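Local structure of Dbv8 protein (Nonomuraea, 4MFZ) at residues Arg28-Leu32 / Leu119-Thr123; Leu43-Pro49 / Glu96-Glu101; Arg54-Gly58 / Ala81-Pro85; Phe135-Leu139 / Leu185-Val189. The protein probably transfers a long aliphatic acyl group from acyl-CoA to an amine of a glycopeptide antibiotic or its precursor, as a GNAT-type N-acyltransferase. All coordinates share one frame; numbering follows the deposited sequence.

Overall arrangement
From the N terminus, helix 23-29 ends in the turn that meets residues 119-123, and this pairing (interaction 1) closes a wide loop that is about half helix and has no strand. Nested inside it, interaction 2 brings the end of helix 37-46 and the prolines after it onto helix 89-104. Interaction 3 is nested deeper still, joining the loops before helix 58-67 and before helix 89-104. Interaction 4 follows in series and links helix 130-148 to helix 182-192, the last helix before the mixed sheet begins. It touches two of the others: His99 of interaction 2 probably hydrogen-bonds to Thr138, while Leu55 and Pro56 of interaction 3 pack on Ala137 and Leu136.

Interaction 1: Arg28-Leu32 / Leu119-Thr123; sequences RQLRL and LPYET
Arg31 and Pro120 meet where a Schellman motif ends helix 23-29: Arg31 takes positive phi (66°), and the turn it makes presents carbonyl groups to the loop before helix 125-128. Direct contact is van der Waals. Pro120 packs its ring on carbonyl oxygens of the turn, CG lying 3.4 Å from Arg31 O and close to Leu30 O as well. The apolar part belongs to one branch of Leu32, which reaches the same ring at about a right angle, CD2 standing a tight 3.5 Å from Pro120 CD, and continues more loosely to Leu119 CD2. Leu30 and Leu119 also touch Leu94 of helix 89-104, which places the buried leucines of the contact against that helix.

Polar contact runs through water. One molecule donates to both Leu30 O (2.6 Å) and Pro120 O, joining the two backbones. Arg31 and Glu122 have opposite charges, yet NE and OE1 remain 4.9 Å apart; the arginine chain bends at chi2 and chi3, and a water accepts from NE while donating to the carboxylate. A third water donates to Arg31 O, and its second hydrogen bond again ends on Glu122 OE1, at 2.7 Å.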
loop_
_atom_site.group_PDB
_atom_site.type_symbol
_atom_site.label_atom_id
_atom_site.label_comp_id
_atom_site.label_asym_id
_atom_site.label_seq_id
_atom_site.Cartn_x
_atom_site.Cartn_y
_atom_site.Cartn_z
ATOM N N ARG A 28 11.674 -23.269 -8.246
ATOM C CA ARG A 28 11.215 -24.608 -7.936
ATOM C C ARG A 28 10.889 -24.796 -6.446
ATOM O O ARG A 28 9.841 -25.342 -6.116
ATOM C CB ARG A 28 12.241 -25.635 -8.405
ATOM C CG ARG A 28 11.805 -27.076 -8.174
ATOM C CD ARG A 28 12.692 -28.069 -8.929
ATOM N NE ARG A 28 14.092 -27.829 -8.607
ATOM C CZ ARG A 28 14.972 -27.314 -9.462
ATOM N NH1 ARG A 28 14.588 -27.014 -10.705
ATOM N NH2 ARG A 28 16.236 -27.116 -9.077
ATOM N N GLN A 29 11.768 -24.334 -5.558
ATOM C CA GLN A 29 11.570 -24.546 -4.123
ATOM C C GLN A 29 10.434 -23.726 -3.520
ATOM O O GLN A 29 9.768 -24.198 -2.607
ATOM C CB GLN A 29 12.867 -24.346 -3.357
ATOM C CG GLN A 29 13.881 -25.380 -3.801
ATOM C CD GLN A 29 15.096 -25.441 -2.925
ATOM O OE1 GLN A 29 16.197 -25.722 -3.411
ATOM N NE2 GLN A 29 14.915 -25.204 -1.626
ATOM N N LEU A 30 10.205 -22.524 -4.056
ATOM C CA LEU A 30 9.192 -21.627 -3.502
ATOM C C LEU A 30 7.849 -21.784 -4.216
ATOM O O LEU A 30 6.898 -21.075 -3.918
ATOM C CB LEU A 30 9.684 -20.164 -3.520
ATOM C CG LEU A 30 10.985 -19.825 -2.780
ATOM C CD1 LEU A 30 11.324 -18.342 -2.916
ATOM C CD2 LEU A 30 10.951 -20.190 -1.297
ATOM N N ARG A 31 7.785 -22.727 -5.162
ATOM C CA ARG A 31 6.552 -23.125 -5.869
ATOM C C ARG A 31 5.988 -22.013 -6.743
ATOM O O ARG A 31 4.774 -21.941 -6.968
ATOM C CB ARG A 31 5.474 -23.660 -4.885
ATOM C CG ARG A 31 5.963 -24.739 -3.899
ATOM C CD ARG A 31 6.549 -25.969 -4.603
ATOM N NE ARG A 31 5.499 -26.725 -5.283
ATOM C CZ ARG A 31 5.685 -27.853 -5.966
ATOM N NH1 ARG A 31 6.885 -28.402 -6.071
ATOM N NH2 ARG A 31 4.658 -28.443 -6.548
ATOM N N LEU A 32 6.880 -21.147 -7.222
ATOM C CA LEU A 32 6.523 -20.000 -8.049
ATOM C C LEU A 32 6.126 -20.355 -9.485
ATOM O O LEU A 32 6.706 -21.242 -10.093
ATOM C CB LEU A 32 7.668 -18.972 -8.063
ATOM C CG LEU A 32 7.862 -18.150 -6.788
ATOM C CD1 LEU A 32 9.143 -17.327 -6.869
ATOM C CD2 LEU A 32 6.645 -17.238 -6.560
ATOM N N LEU A 119 3.772 -14.341 -2.674
ATOM C CA LEU A 119 4.346 -15.695 -2.808
ATOM C C LEU A 119 3.343 -16.810 -2.457
ATOM O O LEU A 119 2.372 -16.554 -1.737
ATOM C CB LEU A 119 5.581 -15.831 -1.914
ATOM C CG LEU A 119 6.715 -14.807 -2.033
ATOM C CD1 LEU A 119 7.914 -15.229 -1.169
ATOM C CD2 LEU A 119 7.114 -14.623 -3.491
ATOM N N PRO A 120 3.562 -18.038 -2.988
ATOM C CA PRO A 120 2.713 -19.164 -2.612
ATOM C C PRO A 120 2.851 -19.448 -1.137
ATOM O O PRO A 120 3.974 -19.525 -0.629
ATOM C CB PRO A 120 3.260 -20.327 -3.465
ATOM C CG PRO A 120 3.808 -19.636 -4.683
ATOM C CD PRO A 120 4.417 -18.358 -4.144
ATOM N N TYR A 121 1.716 -19.577 -0.446
ATOM C CA TYR A 121 1.740 -19.764 1.018
ATOM C C TYR A 121 2.028 -21.189 1.481
ATOM O O TYR A 121 2.340 -21.384 2.656
ATOM C CB TYR A 121 0.433 -19.276 1.702
ATOM C CG TYR A 121 0.088 -17.802 1.517
ATOM C CD1 TYR A 121 1.058 -16.869 1.145
ATOM C CD2 TYR A 121 -1.233 -17.341 1.739
ATOM C CE1 TYR A 121 0.737 -15.528 0.980
ATOM C CE2 TYR A 121 -1.558 -16.003 1.592
ATOM C CZ TYR A 121 -0.586 -15.100 1.212
ATOM O OH TYR A 121 -0.918 -13.763 1.039
ATOM N N GLU A 122 1.945 -22.184 0.598
ATOM C CA GLU A 122 2.156 -23.596 1.030
ATOM C C GLU A 122 3.579 -23.891 1.540
ATOM O O GLU A 122 3.850 -24.914 2.184
ATOM C CB GLU A 122 1.777 -24.571 -0.086
ATOM C CG GLU A 122 2.584 -24.403 -1.367
ATOM C CD GLU A 122 1.897 -23.498 -2.370
ATOM O OE1 GLU A 122 2.004 -23.812 -3.574
ATOM O OE2 GLU A 122 1.221 -22.504 -1.957
ATOM N N THR A 123 4.488 -22.971 1.231
ATOM C CA THR A 123 5.890 -23.061 1.608
ATOM C C THR A 123 6.151 -22.605 3.083
ATOM O O THR A 123 7.232 -22.805 3.637
ATOM C CB THR A 123 6.674 -22.239 0.541
ATOM O OG1 THR A 123 7.434 -23.113 -0.307
ATOM C CG2 THR A 123 7.490 -21.184 1.117
HETATM O O HOH W 1 6.674 -19.980 -1.615
HETATM O O HOH W 2 2.752 -26.012 -4.943
HETATM O O HOH W 3 2.218 -22.451 -5.840
#

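Interaction 2: Leu43-Pro49 / Glu96-Glu101; sequences LEELGPP and ERAHHE
Leu43, Leu46 and the Gly47-Pro49 turn pack against one side of helix 89-104, a mixed apolar and polar contact between a helix end and a continuing helix in the all-helical N-terminal region. Gly47, with positive phi, ends helix 37-46 and turns its carbonyl toward His100. The imidazole ND1 donates to Gly47 O over 2.9 Å along a nearly straight line (171°). The acceptor lies in the ring plane, but the donor stands above the carbonyl plane rather than on a lone pair. Pro49 CA lies over one face of the same ring, 3.9 Å from its centroid, in a CH-pi contact, so the in-plane bond and the contact over the face should together limit the ring's rotation.

Arg97, extended from CG to NE, runs along the last turn of helix 37-46, CD 3.4 Å from Leu43 O and CB 3.6 Å from Leu43 CB. Its guanidinium has Gly47 and Pro48 over one face, with Pro48 CD 3.8 Å from NH2, and makes a cation-pi contact with Trp93. NE reaches Glu44 O through a water, while NH1 forms a salt bridge with Glu96 and bonds to Trp93 O. Leu46 CD1 presses on Glu101 CA at 3.5 Å; the Glu101 carboxylate is held by Trp39.

Helix 130-148 also packs on helix 89-104, where Ala98 touches Phe130 and Val134 and His99 ND1 probably hydrogen-bonds to Thr138 OG1; no strand takes part.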
loop_
_atom_site.group_PDB
_atom_site.type_symbol
_atom_site.label_atom_id
_atom_site.label_comp_id
_atom_site.label_asym_id
_atom_site.label_seq_id
_atom_site.Cartn_x
_atom_site.Cartn_y
_atom_site.Cartn_z
ATOM N N LEU A 43 16.350 -10.232 -10.219
ATOM C CA LEU A 43 16.954 -10.482 -8.931
ATOM C C LEU A 43 18.293 -11.196 -9.060
ATOM O O LEU A 43 19.259 -10.786 -8.437
ATOM C CB LEU A 43 16.021 -11.328 -8.081
ATOM C CG LEU A 43 14.626 -10.764 -7.731
ATOM C CD1 LEU A 43 14.128 -11.458 -6.477
ATOM C CD2 LEU A 43 14.653 -9.281 -7.474
ATOM N N GLU A 44 18.345 -12.256 -9.872
ATOM C CA GLU A 44 19.593 -13.003 -10.031
ATOM C C GLU A 44 20.732 -12.093 -10.536
ATOM O O GLU A 44 21.866 -12.174 -10.069
ATOM C CB GLU A 44 19.405 -14.239 -10.937
ATOM C CG GLU A 44 20.707 -14.993 -11.262
ATOM C CD GLU A 44 20.496 -16.293 -12.061
ATOM O OE1 GLU A 44 21.019 -16.397 -13.183
ATOM O OE2 GLU A 44 19.833 -17.237 -11.590
ATOM N N GLU A 45 20.417 -11.227 -11.483
ATOM C CA GLU A 45 21.408 -10.287 -12.036
ATOM C C GLU A 45 21.894 -9.247 -11.015
ATOM O O GLU A 45 23.079 -8.893 -11.000
ATOM C CB GLU A 45 20.836 -9.590 -13.274
ATOM C CG GLU A 45 21.647 -8.380 -13.739
ATOM C CD GLU A 45 23.104 -8.714 -14.157
ATOM O OE1 GLU A 45 23.492 -9.907 -14.244
ATOM O OE2 GLU A 45 23.861 -7.764 -14.438
ATOM N N LEU A 46 20.994 -8.736 -10.178
ATOM C CA LEU A 46 21.408 -7.817 -9.095
ATOM C C LEU A 46 22.376 -8.457 -8.101
ATOM O O LEU A 46 23.344 -7.824 -7.686
ATOM C CB LEU A 46 20.207 -7.242 -8.301
ATOM C CG LEU A 46 19.251 -6.300 -9.046
ATOM C CD1 LEU A 46 17.968 -6.077 -8.260
ATOM C CD2 LEU A 46 19.875 -4.966 -9.395
ATOM N N GLY A 47 22.117 -9.700 -7.719
ATOM C CA GLY A 47 22.933 -10.330 -6.674
ATOM C C GLY A 47 22.672 -9.729 -5.288
ATOM O O GLY A 47 21.753 -8.901 -5.119
ATOM N N PRO A 48 23.466 -10.144 -4.286
ATOM C CA PRO A 48 23.255 -9.690 -2.903
ATOM C C PRO A 48 23.545 -8.188 -2.752
ATOM O O PRO A 48 24.374 -7.647 -3.481
ATOM C CB PRO A 48 24.281 -10.499 -2.087
ATOM C CG PRO A 48 24.860 -11.533 -3.000
ATOM C CD PRO A 48 24.603 -11.085 -4.413
ATOM N N PRO A 49 22.848 -7.518 -1.822
ATOM C CA PRO A 49 23.039 -6.074 -1.572
ATOM C C PRO A 49 24.445 -5.730 -1.053
ATOM O O PRO A 49 25.070 -6.550 -0.362
ATOM C CB PRO A 49 22.008 -5.779 -0.465
ATOM C CG PRO A 49 21.877 -7.100 0.269
ATOM C CD PRO A 49 21.976 -8.145 -0.802
ATOM N N GLU A 96 17.177 -11.136 -0.029
ATOM C CA GLU A 96 18.418 -10.428 -0.294
ATOM C C GLU A 96 18.340 -9.596 -1.569
ATOM O O GLU A 96 18.679 -8.397 -1.579
ATOM C CB GLU A 96 19.505 -11.487 -0.501
ATOM C CG GLU A 96 20.709 -11.247 0.349
ATOM C CD GLU A 96 21.646 -12.434 0.386
ATOM O OE1 GLU A 96 21.620 -13.293 -0.539
ATOM O OE2 GLU A 96 22.393 -12.496 1.375
ATOM N N ARG A 97 17.959 -10.272 -2.647
ATOM C CA ARG A 97 17.912 -9.659 -3.978
ATOM C C ARG A 97 16.715 -8.722 -4.163
ATOM O O ARG A 97 16.846 -7.672 -4.792
ATOM C CB ARG A 97 17.994 -10.757 -5.073
ATOM C CG ARG A 97 19.369 -11.417 -5.069
ATOM C CD ARG A 97 19.431 -12.799 -5.717
ATOM N NE ARG A 97 20.794 -13.365 -5.641
ATOM C CZ ARG A 97 21.375 -13.768 -4.511
ATOM N NH1 ARG A 97 20.722 -13.715 -3.320
ATOM N NH2 ARG A 97 22.605 -14.270 -4.558
ATOM N N ALA A 98 15.557 -9.081 -3.616
ATOM C CA ALA A 98 14.402 -8.162 -3.548
ATOM C C ALA A 98 14.752 -6.864 -2.816
ATOM O O ALA A 98 14.432 -5.797 -3.288
ATOM C CB ALA A 98 13.199 -8.830 -2.879
ATOM N N HIS A 99 15.386 -6.968 -1.655
ATOM C CA HIS A 99 15.846 -5.797 -0.909
ATOM C C HIS A 99 16.808 -4.950 -1.740
ATOM O O HIS A 99 16.731 -3.717 -1.755
ATOM C CB HIS A 99 16.510 -6.248 0.386
ATOM C CG HIS A 99 17.379 -5.201 1.016
ATOM N ND1 HIS A 99 16.875 -4.070 1.575
ATOM C CD2 HIS A 99 18.765 -5.120 1.138
ATOM C CE1 HIS A 99 17.896 -3.323 2.037
ATOM N NE2 HIS A 99 19.046 -3.954 1.747
ATOM N N HIS A 100 17.701 -5.624 -2.453
ATOM C CA HIS A 100 18.682 -4.956 -3.279
ATOM C C HIS A 100 18.002 -4.134 -4.334
ATOM O O HIS A 100 18.411 -3.009 -4.562
ATOM C CB HIS A 100 19.669 -5.961 -3.904
ATOM C CG HIS A 100 20.871 -5.307 -4.549
ATOM N ND1 HIS A 100 21.871 -6.022 -5.123
ATOM C CD2 HIS A 100 21.231 -3.956 -4.665
ATOM C CE1 HIS A 100 22.809 -5.166 -5.600
ATOM N NE2 HIS A 100 22.411 -3.904 -5.311
ATOM N N GLU A 101 16.960 -4.697 -4.968
ATOM C CA GLU A 101 16.176 -4.038 -6.014
ATOM C C GLU A 101 15.592 -2.716 -5.478
ATOM O O GLU A 101 15.592 -1.722 -6.198
ATOM C CB GLU A 101 15.054 -4.969 -6.536
ATOM C CG GLU A 101 14.108 -4.386 -7.593
ATOM C CD GLU A 101 13.018 -5.376 -8.103
ATOM O OE1 GLU A 101 12.386 -6.157 -7.316
ATOM O OE2 GLU A 101 12.757 -5.357 -9.326
HETATM O O HOH W 4 22.392 -13.617 -8.027
#

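Interaction 3: Arg54-Gly58 / Ala81-Pro85; sequences RLPQG and ATPGP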
loop_
_atom_site.group_PDB
_atom_site.type_symbol
_atom_site.label_atom_id
_atom_site.label_comp_id
_atom_site.label_asym_id
_atom_site.label_seq_id
_atom_site.Cartn_x
_atom_site.Cartn_y
_atom_site.Cartn_z
ATOM N N ARG A 54 19.947 -7.484 7.526
ATOM C CA ARG A 54 19.817 -7.724 8.932
ATOM C C ARG A 54 18.315 -7.635 9.264
ATOM O O ARG A 54 17.710 -6.604 9.060
ATOM C CB ARG A 54 20.609 -6.657 9.685
ATOM C CG ARG A 54 20.609 -6.853 11.183
ATOM C CD ARG A 54 20.750 -5.542 11.938
ATOM N NE ARG A 54 20.722 -5.789 13.385
ATOM C CZ ARG A 54 19.645 -5.692 14.175
ATOM N NH1 ARG A 54 18.467 -5.336 13.689
ATOM N NH2 ARG A 54 19.761 -5.943 15.479
ATOM N N LEU A 55 17.703 -8.720 9.711
ATOM C CA LEU A 55 16.330 -8.658 10.204
ATOM C C LEU A 55 16.362 -8.590 11.743
ATOM O O LEU A 55 17.108 -9.334 12.359
ATOM C CB LEU A 55 15.548 -9.898 9.762
ATOM C CG LEU A 55 15.324 -10.070 8.250
ATOM C CD1 LEU A 55 14.730 -11.440 7.949
ATOM C CD2 LEU A 55 14.457 -8.947 7.670
ATOM N N PRO A 56 15.530 -7.726 12.363
ATOM C CA PRO A 56 15.392 -7.749 13.832
ATOM C C PRO A 56 14.861 -9.108 14.315
ATOM O O PRO A 56 14.208 -9.841 13.556
ATOM C CB PRO A 56 14.365 -6.637 14.108
ATOM C CG PRO A 56 13.536 -6.591 12.852
ATOM C CD PRO A 56 14.519 -6.858 11.726
ATOM N N GLN A 57 15.142 -9.451 15.564
ATOM C CA GLN A 57 14.801 -10.774 16.091
ATOM C C GLN A 57 14.198 -10.603 17.481
ATOM O O GLN A 57 14.416 -9.577 18.113
ATOM C CB GLN A 57 16.068 -11.629 16.220
ATOM C CG GLN A 57 16.936 -11.713 14.962
ATOM C CD GLN A 57 16.576 -12.895 14.081
ATOM O OE1 GLN A 57 15.806 -13.779 14.480
ATOM N NE2 GLN A 57 17.144 -12.926 12.875
ATOM N N GLY A 58 13.476 -11.612 17.958
ATOM C CA GLY A 58 13.036 -11.641 19.356
ATOM C C GLY A 58 12.273 -10.382 19.722
ATOM O O GLY A 58 11.377 -9.950 18.976
ATOM N N ALA A 81 8.560 -16.793 12.507
ATOM C CA ALA A 81 8.893 -17.253 11.173
ATOM C C ALA A 81 10.115 -16.588 10.562
ATOM O O ALA A 81 10.500 -16.960 9.468
ATOM C CB ALA A 81 7.697 -17.095 10.250
ATOM N N THR A 82 10.712 -15.605 11.245
ATOM C CA THR A 82 11.800 -14.816 10.671
ATOM C C THR A 82 12.787 -15.748 9.948
ATOM O O THR A 82 13.359 -16.600 10.580
ATOM C CB THR A 82 12.530 -14.005 11.766
ATOM O OG1 THR A 82 11.585 -13.181 12.474
ATOM C CG2 THR A 82 13.613 -13.122 11.172
ATOM N N PRO A 83 12.977 -15.588 8.620
ATOM C CA PRO A 83 13.877 -16.514 7.895
ATOM C C PRO A 83 15.357 -16.242 8.215
ATOM O O PRO A 83 15.683 -15.162 8.721
ATOM C CB PRO A 83 13.599 -16.176 6.419
ATOM C CG PRO A 83 13.252 -14.714 6.443
ATOM C CD PRO A 83 12.510 -14.482 7.751
ATOM N N GLY A 84 16.240 -17.196 7.930
ATOM C CA GLY A 84 17.691 -16.943 7.982
ATOM C C GLY A 84 18.413 -17.555 6.772
ATOM O O GLY A 84 17.807 -18.348 6.050
ATOM N N PRO A 85 19.722 -17.220 6.564
ATOM C CA PRO A 85 20.443 -17.748 5.384
ATOM C C PRO A 85 20.566 -19.289 5.350
ATOM O O PRO A 85 20.394 -19.892 4.289
ATOM C CB PRO A 85 21.836 -17.071 5.466
ATOM C CG PRO A 85 21.989 -16.618 6.871
ATOM C CD PRO A 85 20.580 -16.330 7.379
HETATM O O HOH W 5 11.819 -10.093 11.915
HETATM O O HOH W 6 17.496 -13.768 10.212
#
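The Gln57 carboxamide is the flat group here, and Thr82 offers it a methyl: CG2 stands above the amide plane but displaced from the middle of the group, nearest to NE2 at 3.9 Å and almost as near to OE1. Gln57 reaches this place by a bend at chi2 (-92°), which turns the amide so that the Thr82 methyl lies off to one side of its plane. At its nitrogen end, NE2 gives a weak hydrogen bond to a water that in turn donates to Pro83 O over 2.7 Å.

The same Thr82 methyl serves as a common point of contact for the other segment. Leu55 slides past Thr82 in the opposite direction, bringing CD1 within 3.8 Å of CG2, and its CB comes almost as close. That leucine branch also meets the proline ring that follows, crossing it at about a right angle with CD1 3.8 Å from Pro83 CD. Thr82 divides its two branches between different tasks: CG2, anti to the backbone N, packs across the contact, while OG1 turns back to the end of helix 72-81, bonding to Val79 O and Ile78 O. A water also donates to OG1 and to Pro56 O, at 2.9 Å from the latter.

Two irregular linkers, one before helix 58-67 and one before helix 89-104, are thus laid together against helices 89-104 and 130-148, where Leu55 touches Trp92 and Ala137 and Pro83 touches Tyr133. Methyl and ring carbons, with the Gln57 amide beside one methyl, make the direct contact and two waters carry the polar links, which implies joining by shape and solvent bridges rather than by a shared strand.

Interaction 4: Phe135-Leu139 / Leu185-Val189; sequences FLATL and LTLLV
Phe135 reaches across to Leu185, Leu188 and Val189; the axes of the two segments come no nearer than 10.7 Å, a distance bridged by the Phe135 ring and Val189. At CB the side chain does not yet face its partners; CG lies anti to the backbone N (chi1 -161°), and this swings the ring toward helix 182-192. CD1 is the first ring atom to make contact, 3.9 Å from Val189 CB, with Leu185 CB slightly farther off. CE1 comes next, 3.8 Å from Val189 CB, and touches Leu188 CD2 too. At the tip, CZ meets that same leucine methyl at 3.9 Å, the methyl lying at the ring edge. Val189 CG2 takes one face instead, 4.1 Å from the centroid and 20° off the ring normal, a CH-pi contact.

Thr138 continues the seam one turn on, its CB 4.1 Å from Val189 CG2, while its OG1 is bonded to Val134 O. Leu160 of helix 153-160 packs on Phe135, Leu139 and Leu188. The side chain of Leu188 is about 13 Å from the bound decanoyl-CoA.

With segment axes only 6° from parallel and every touching residue buried, this is near-parallel interior helix packing within the N-acyltransferase N-terminal domain.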
loop_
_atom_site.group_PDB
_atom_site.type_symbol
_atom_site.label_atom_id
_atom_site.label_comp_id
_atom_site.label_asym_id
_atom_site.label_seq_id
_atom_site.Cartn_x
_atom_site.Cartn_y
_atom_site.Cartn_z
ATOM N N PHE A 135 10.290 -5.342 3.840
ATOM C CA PHE A 135 10.069 -4.029 4.484
ATOM C C PHE A 135 11.070 -3.765 5.602
ATOM O O PHE A 135 11.763 -2.753 5.584
ATOM C CB PHE A 135 8.670 -3.962 5.039
ATOM C CG PHE A 135 8.185 -2.578 5.292
ATOM C CD1 PHE A 135 7.530 -1.868 4.287
ATOM C CD2 PHE A 135 8.345 -1.983 6.558
ATOM C CE1 PHE A 135 7.062 -0.560 4.535
ATOM C CE2 PHE A 135 7.874 -0.697 6.803
ATOM C CZ PHE A 135 7.235 0.012 5.788
ATOM N N LEU A 136 11.152 -4.683 6.567
ATOM C CA LEU A 136 12.047 -4.526 7.720
ATOM C C LEU A 136 13.527 -4.437 7.296
ATOM O O LEU A 136 14.269 -3.568 7.795
ATOM C CB LEU A 136 11.865 -5.658 8.732
ATOM C CG LEU A 136 10.505 -5.924 9.387
ATOM C CD1 LEU A 136 10.580 -7.187 10.252
ATOM C CD2 LEU A 136 10.074 -4.695 10.205
ATOM N N ALA A 137 13.936 -5.306 6.360
ATOM C CA ALA A 137 15.309 -5.284 5.802
ATOM C C ALA A 137 15.663 -3.910 5.201
ATOM O O ALA A 137 16.798 -3.487 5.243
ATOM C CB ALA A 137 15.459 -6.377 4.743
ATOM N N THR A 138 14.681 -3.228 4.636
ATOM C CA THR A 138 14.925 -2.020 3.829
ATOM C C THR A 138 14.769 -0.733 4.665
ATOM O O THR A 138 15.068 0.363 4.180
ATOM C CB THR A 138 14.019 -2.033 2.580
ATOM O OG1 THR A 138 14.203 -3.280 1.908
ATOM C CG2 THR A 138 14.372 -0.917 1.562
ATOM N N LEU A 139 14.315 -0.872 5.908
ATOM C CA LEU A 139 14.063 0.289 6.798
ATOM C C LEU A 139 15.290 1.193 7.005
ATOM O O LEU A 139 15.152 2.399 6.920
ATOM C CB LEU A 139 13.519 -0.163 8.162
ATOM C CG LEU A 139 12.160 0.373 8.613
ATOM C CD1 LEU A 139 11.197 0.334 7.450
ATOM C CD2 LEU A 139 11.596 -0.432 9.778
ATOM N N LEU A 185 3.247 -1.148 -0.337
ATOM C CA LEU A 185 4.378 -1.218 0.598
ATOM C C LEU A 185 5.713 -0.985 -0.114
ATOM O O LEU A 185 6.548 -0.242 0.408
ATOM C CB LEU A 185 4.448 -2.550 1.351
ATOM C CG LEU A 185 3.272 -2.979 2.223
ATOM C CD1 LEU A 185 3.519 -4.391 2.776
ATOM C CD2 LEU A 185 3.068 -1.951 3.336
ATOM N N THR A 186 5.900 -1.622 -1.279
ATOM C CA THR A 186 7.118 -1.433 -2.106
ATOM C C THR A 186 7.365 0.025 -2.477
ATOM O O THR A 186 8.448 0.563 -2.227
ATOM C CB THR A 186 7.114 -2.340 -3.364
ATOM O OG1 THR A 186 7.076 -3.687 -2.937
ATOM C CG2 THR A 186 8.361 -2.177 -4.176
ATOM N N LEU A 187 6.360 0.673 -3.043
ATOM C CA LEU A 187 6.448 2.092 -3.350
ATOM C C LEU A 187 6.777 2.981 -2.118
ATOM O O LEU A 187 7.591 3.911 -2.200
ATOM C CB LEU A 187 5.136 2.512 -3.985
ATOM C CG LEU A 187 5.163 3.744 -4.871
ATOM C CD1 LEU A 187 6.034 3.457 -6.106
ATOM C CD2 LEU A 187 3.724 4.085 -5.260
ATOM N N LEU A 188 6.162 2.672 -0.986
ATOM C CA LEU A 188 6.348 3.434 0.250
ATOM C C LEU A 188 7.764 3.251 0.799
ATOM O O LEU A 188 8.434 4.218 1.162
ATOM C CB LEU A 188 5.325 2.989 1.287
ATOM C CG LEU A 188 5.358 3.768 2.621
ATOM C CD1 LEU A 188 3.940 3.846 3.212
ATOM C CD2 LEU A 188 6.319 3.099 3.576
ATOM N N VAL A 189 8.234 2.009 0.827
ATOM C CA VAL A 189 9.560 1.737 1.364
ATOM C C VAL A 189 10.712 2.132 0.412
ATOM O O VAL A 189 11.870 2.185 0.838
ATOM C CB VAL A 189 9.705 0.273 1.906
ATOM C CG1 VAL A 189 10.280 -0.655 0.857
ATOM C CG2 VAL A 189 10.621 0.262 3.122
#